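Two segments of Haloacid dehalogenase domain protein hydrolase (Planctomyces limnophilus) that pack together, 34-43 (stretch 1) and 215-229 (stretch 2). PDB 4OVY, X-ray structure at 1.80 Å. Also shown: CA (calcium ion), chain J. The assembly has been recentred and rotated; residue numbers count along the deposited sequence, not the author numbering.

Stretch 1 (34-43) VSERIVTFDN
Stretch 2 (215-229) GKPVGIRQVIGRRPV

A short β-strand packs against a helix and the loop that follows it in a mixed contact: an apolar centre, one direct backbone hydrogen bond, a salt bridge at one end and a water-lined arginine at the other, burying 546 Å² in all. Stretch 1 opens with a 3-10 segment, Val34 to Glu36, closed by Arg37 N to Val34 O (3.1 Å), and runs as strand from Ile38 to Phe41. Stretch 2 is helical from about Gly215 to Val223; Gly225 then leaves helical geometry at phi/psi 73/18, a positive phi that favours glycine, and the chain extends through Arg226 (-145/149), Arg227 and Pro228. The numbering rises together where stretch 1 meets the loop after the helix, Glu36 by Arg226 (CA to CA 7.6 Å) and Ile38 by Pro228 (4.7 Å), whereas the helix runs against the strand, bringing Lys216 to Asp42 (9.6 Å).

At the closest point of this register, Val229 N donates to Ile38 O (2.9 Å, 145°). Nearby, water 3 donates to both Glu36 O and Arg227 O, 2.7 Å from each, linking the two backbones where they do not bond directly.

Ile38 (m, m) has the largest area covered by the other stretch, 96 Å². Its CG2 meets Ile224 CD1 at 3.9 Å and Pro228 CB at 4.0 Å, while its CG1 lies 3.6 Å from Arg226 CD, so the aliphatic part of the arginine extends the apolar patch. Two residues on, Thr40 (p) points toward stretch 2 and sets CG2 3.6 Å from Pro228 CG and 4.2 Å from Ile220 CD1; its methyl suits this greasy pocket, but OG1 is buried without a partner. Between them Val39 makes no contact, and Phe41 points away, as strand alternation predicts for a neighbour of Thr40. Val229 (m) places CG1 3.6 Å from Glu36 O.

Arg226 (m, t, t, chi4 -74°) reaches toward the 3-10 segment and lays one guanidinium face under Ser35 O and Glu36 CA. Ser35 O is 3.1 Å from Arg226 CZ, above the plane, so the approach is not a direct hydrogen bond. Water supplies the links: water 2 accepts from Arg226 NH1 (2.9 Å) and bonds Ser35 OG (2.7 Å), and water 1 donates to Ser35 O (2.7 Å) and weakly accepts from Arg226 NH1 (3.3 Å).

At the other end, the nearly extended Lys216 (m, t, t, t) brings NZ 3.1 Å from Asp42 OD1 in a salt bridge. Asp42 (t) also binds calcium through OD2 at 2.3 Å, so its carboxylate serves both cations.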

# COMPACT_ATOMS: atom_id res chain seq x y z
N VAL A 34 15.77 8.54 -8.00
CA VAL A 34 15.60 8.05 -6.63
C VAL A 34 14.19 7.53 -6.38
O VAL A 34 14.03 6.46 -5.83
CB VAL A 34 15.94 9.14 -5.59
CG1 VAL A 34 15.47 8.73 -4.19
CG2 VAL A 34 17.44 9.41 -5.58
N SER A 35 13.18 8.30 -6.78
CA SER A 35 11.77 7.93 -6.56
C SER A 35 11.37 6.58 -7.19
O SER A 35 10.38 5.99 -6.77
CB SER A 35 10.84 9.03 -7.08
OG SER A 35 10.92 9.14 -8.49
N GLU A 36 12.12 6.12 -8.19
CA GLU A 36 11.81 4.87 -8.89
C GLU A 36 12.59 3.65 -8.36
O GLU A 36 12.37 2.52 -8.81
CB GLU A 36 12.07 5.02 -10.40
CG GLU A 36 11.08 5.94 -11.11
CD GLU A 36 11.49 6.25 -12.54
OE1 GLU A 36 11.97 5.35 -13.27
OE2 GLU A 36 11.33 7.41 -12.95
N ARG A 37 13.49 3.87 -7.40
CA ARG A 37 14.34 2.81 -6.87
C ARG A 37 13.61 1.92 -5.87
O ARG A 37 13.82 2.01 -4.66
CB ARG A 37 15.61 3.40 -6.25
CG ARG A 37 16.45 4.15 -7.27
CD ARG A 37 17.72 4.71 -6.64
NE ARG A 37 18.31 5.69 -7.54
CZ ARG A 37 19.27 6.55 -7.21
NH1 ARG A 37 19.80 6.55 -5.98
NH2 ARG A 37 19.70 7.41 -8.12
N ILE A 38 12.73 1.08 -6.40
CA ILE A 38 11.92 0.16 -5.61
C ILE A 38 12.53 -1.23 -5.74
O ILE A 38 12.79 -1.69 -6.86
CB ILE A 38 10.47 0.09 -6.15
CG1 ILE A 38 9.81 1.47 -6.17
CG2 ILE A 38 9.64 -0.92 -5.37
CD1 ILE A 38 9.91 2.21 -4.86
N VAL A 39 12.75 -1.88 -4.60
CA VAL A 39 13.23 -3.26 -4.56
C VAL A 39 12.31 -4.09 -3.67
O VAL A 39 11.93 -3.66 -2.58
CB VAL A 39 14.70 -3.36 -4.10
CG1 VAL A 39 14.92 -2.72 -2.74
CG2 VAL A 39 15.16 -4.81 -4.08
N THR A 40 11.96 -5.29 -4.15
CA THR A 40 11.04 -6.17 -3.44
C THR A 40 11.71 -7.48 -3.05
O THR A 40 12.44 -8.09 -3.84
CB THR A 40 9.78 -6.48 -4.28
OG1 THR A 40 10.15 -6.99 -5.56
CG2 THR A 40 8.93 -5.24 -4.44
N PHE A 41 11.46 -7.90 -1.81
CA PHE A 41 11.99 -9.13 -1.25
C PHE A 41 10.84 -10.02 -0.78
O PHE A 41 9.93 -9.55 -0.10
CB PHE A 41 12.84 -8.84 -0.01
CG PHE A 41 14.10 -8.07 -0.29
CD1 PHE A 41 14.08 -6.68 -0.39
CD2 PHE A 41 15.31 -8.73 -0.44
CE1 PHE A 41 15.24 -5.97 -0.65
CE2 PHE A 41 16.47 -8.02 -0.71
CZ PHE A 41 16.44 -6.64 -0.81
N ASP A 42 10.90 -11.30 -1.10
CA ASP A 42 10.14 -12.28 -0.33
C ASP A 42 10.71 -12.31 1.09
O ASP A 42 11.85 -11.85 1.33
CB ASP A 42 10.23 -13.65 -0.98
CG ASP A 42 9.15 -14.61 -0.49
OD1 ASP A 42 8.24 -14.23 0.26
OD2 ASP A 42 9.23 -15.78 -0.88
N ASN A 43 9.95 -12.84 2.04
CA ASN A 43 10.41 -12.99 3.42
C ASN A 43 10.87 -14.42 3.72
O ASN A 43 12.07 -14.69 3.81
CB ASN A 43 9.32 -12.55 4.41
CG ASN A 43 9.80 -12.53 5.85
OD1 ASN A 43 10.97 -12.22 6.13
ND2 ASN A 43 8.91 -12.85 6.78
N GLY A 215 -0.16 -13.64 -7.93
CA GLY A 215 -0.64 -12.59 -7.05
C GLY A 215 0.42 -11.54 -6.72
O GLY A 215 0.07 -10.41 -6.42
N LYS A 216 1.71 -11.90 -6.77
CA LYS A 216 2.74 -10.95 -6.33
C LYS A 216 2.84 -9.71 -7.22
O LYS A 216 2.87 -8.59 -6.71
CB LYS A 216 4.10 -11.63 -6.11
CG LYS A 216 4.10 -12.57 -4.90
CD LYS A 216 5.49 -12.94 -4.40
CE LYS A 216 5.39 -13.82 -3.16
NZ LYS A 216 6.69 -13.95 -2.45
N PRO A 217 2.87 -9.88 -8.56
CA PRO A 217 2.85 -8.67 -9.40
C PRO A 217 1.58 -7.83 -9.21
O PRO A 217 1.62 -6.61 -9.32
CB PRO A 217 2.96 -9.22 -10.82
CG PRO A 217 3.60 -10.55 -10.66
CD PRO A 217 3.13 -11.09 -9.34
N VAL A 218 0.46 -8.49 -8.92
CA VAL A 218 -0.78 -7.77 -8.65
C VAL A 218 -0.67 -6.97 -7.35
O VAL A 218 -1.04 -5.79 -7.29
CB VAL A 218 -1.99 -8.73 -8.59
CG1 VAL A 218 -3.24 -8.01 -8.13
CG2 VAL A 218 -2.23 -9.36 -9.96
N GLY A 219 -0.16 -7.59 -6.29
CA GLY A 219 -0.00 -6.90 -5.01
C GLY A 219 0.96 -5.72 -5.15
O GLY A 219 0.70 -4.62 -4.65
N ILE A 220 2.06 -5.95 -5.85
CA ILE A 220 3.04 -4.91 -6.09
C ILE A 220 2.41 -3.75 -6.86
O ILE A 220 2.54 -2.59 -6.47
CB ILE A 220 4.26 -5.48 -6.85
CG1 ILE A 220 5.09 -6.37 -5.92
CG2 ILE A 220 5.14 -4.36 -7.41
CD1 ILE A 220 6.06 -7.28 -6.64
N ARG A 221 1.74 -4.05 -7.96
CA ARG A 221 1.19 -2.99 -8.79
C ARG A 221 0.07 -2.21 -8.08
O ARG A 221 0.00 -0.98 -8.21
CB ARG A 221 0.70 -3.53 -10.13
CG ARG A 221 0.20 -2.45 -11.09
CD ARG A 221 1.27 -1.40 -11.41
NE ARG A 221 0.76 -0.34 -12.27
CZ ARG A 221 -0.05 0.65 -11.87
NH1 ARG A 221 -0.45 0.74 -10.60
NH2 ARG A 221 -0.45 1.55 -12.75
N GLN A 222 -0.77 -2.90 -7.31
CA GLN A 222 -1.84 -2.24 -6.57
C GLN A 222 -1.29 -1.35 -5.44
O GLN A 222 -1.68 -0.19 -5.32
CB GLN A 222 -2.82 -3.26 -5.98
CG GLN A 222 -3.62 -4.04 -7.01
CD GLN A 222 -4.81 -3.29 -7.56
OE1 GLN A 222 -4.81 -2.06 -7.64
NE2 GLN A 222 -5.85 -4.02 -7.94
N VAL A 223 -0.39 -1.89 -4.63
CA VAL A 223 0.10 -1.17 -3.44
C VAL A 223 1.19 -0.14 -3.78
O VAL A 223 1.13 1.01 -3.33
CB VAL A 223 0.63 -2.16 -2.39
CG1 VAL A 223 1.31 -1.43 -1.23
CG2 VAL A 223 -0.50 -3.04 -1.88
N ILE A 224 2.19 -0.55 -4.56
CA ILE A 224 3.33 0.33 -4.86
C ILE A 224 3.03 1.26 -6.05
O ILE A 224 3.49 2.41 -6.07
CB ILE A 224 4.62 -0.47 -5.13
CG1 ILE A 224 4.86 -1.48 -4.00
CG2 ILE A 224 5.81 0.47 -5.29
CD1 ILE A 224 6.17 -2.24 -4.09
N GLY A 225 2.28 0.76 -7.03
CA GLY A 225 1.99 1.52 -8.23
C GLY A 225 3.16 1.67 -9.17
O GLY A 225 3.15 2.55 -10.03
N ARG A 226 4.17 0.82 -9.01
CA ARG A 226 5.41 0.91 -9.78
C ARG A 226 5.93 -0.50 -10.05
O ARG A 226 5.76 -1.39 -9.24
CB ARG A 226 6.50 1.66 -8.99
CG ARG A 226 6.24 3.12 -8.61
CD ARG A 226 7.36 3.65 -7.71
NE ARG A 226 7.29 5.08 -7.36
CZ ARG A 226 7.57 6.09 -8.18
NH1 ARG A 226 7.50 7.35 -7.75
NH2 ARG A 226 7.92 5.86 -9.45
N ARG A 227 6.61 -0.70 -11.17
CA ARG A 227 7.38 -1.91 -11.39
C ARG A 227 8.71 -1.76 -10.64
O ARG A 227 9.43 -0.79 -10.89
CB ARG A 227 7.64 -2.12 -12.88
CG ARG A 227 8.28 -3.47 -13.21
CD ARG A 227 8.82 -3.50 -14.64
NE ARG A 227 7.81 -3.10 -15.62
CZ ARG A 227 6.99 -3.92 -16.28
NH1 ARG A 227 6.14 -3.41 -17.15
NH2 ARG A 227 7.02 -5.24 -16.10
N PRO A 228 9.03 -2.70 -9.73
CA PRO A 228 10.33 -2.60 -9.06
C PRO A 228 11.50 -2.75 -10.04
O PRO A 228 11.35 -3.37 -11.09
CB PRO A 228 10.31 -3.78 -8.07
CG PRO A 228 8.85 -4.08 -7.86
CD PRO A 228 8.21 -3.79 -9.19
N VAL A 229 12.65 -2.17 -9.69
CA VAL A 229 13.85 -2.32 -10.52
C VAL A 229 14.74 -3.48 -10.06
O VAL A 229 15.70 -3.84 -10.74
CB VAL A 229 14.66 -1.01 -10.59
CG1 VAL A 229 13.77 0.12 -11.10
CG2 VAL A 229 15.26 -0.67 -9.23
CA CA J . 9.82 -17.88 -0.14
O HOH W 1 8.89 7.07 -4.76
O HOH W 2 8.71 8.77 -10.00
O HOH W 3 10.12 1.63 -10.04
O HOH W 4 8.06 -17.57 -2.31
O HOH W 5 8.96 -19.69 0.43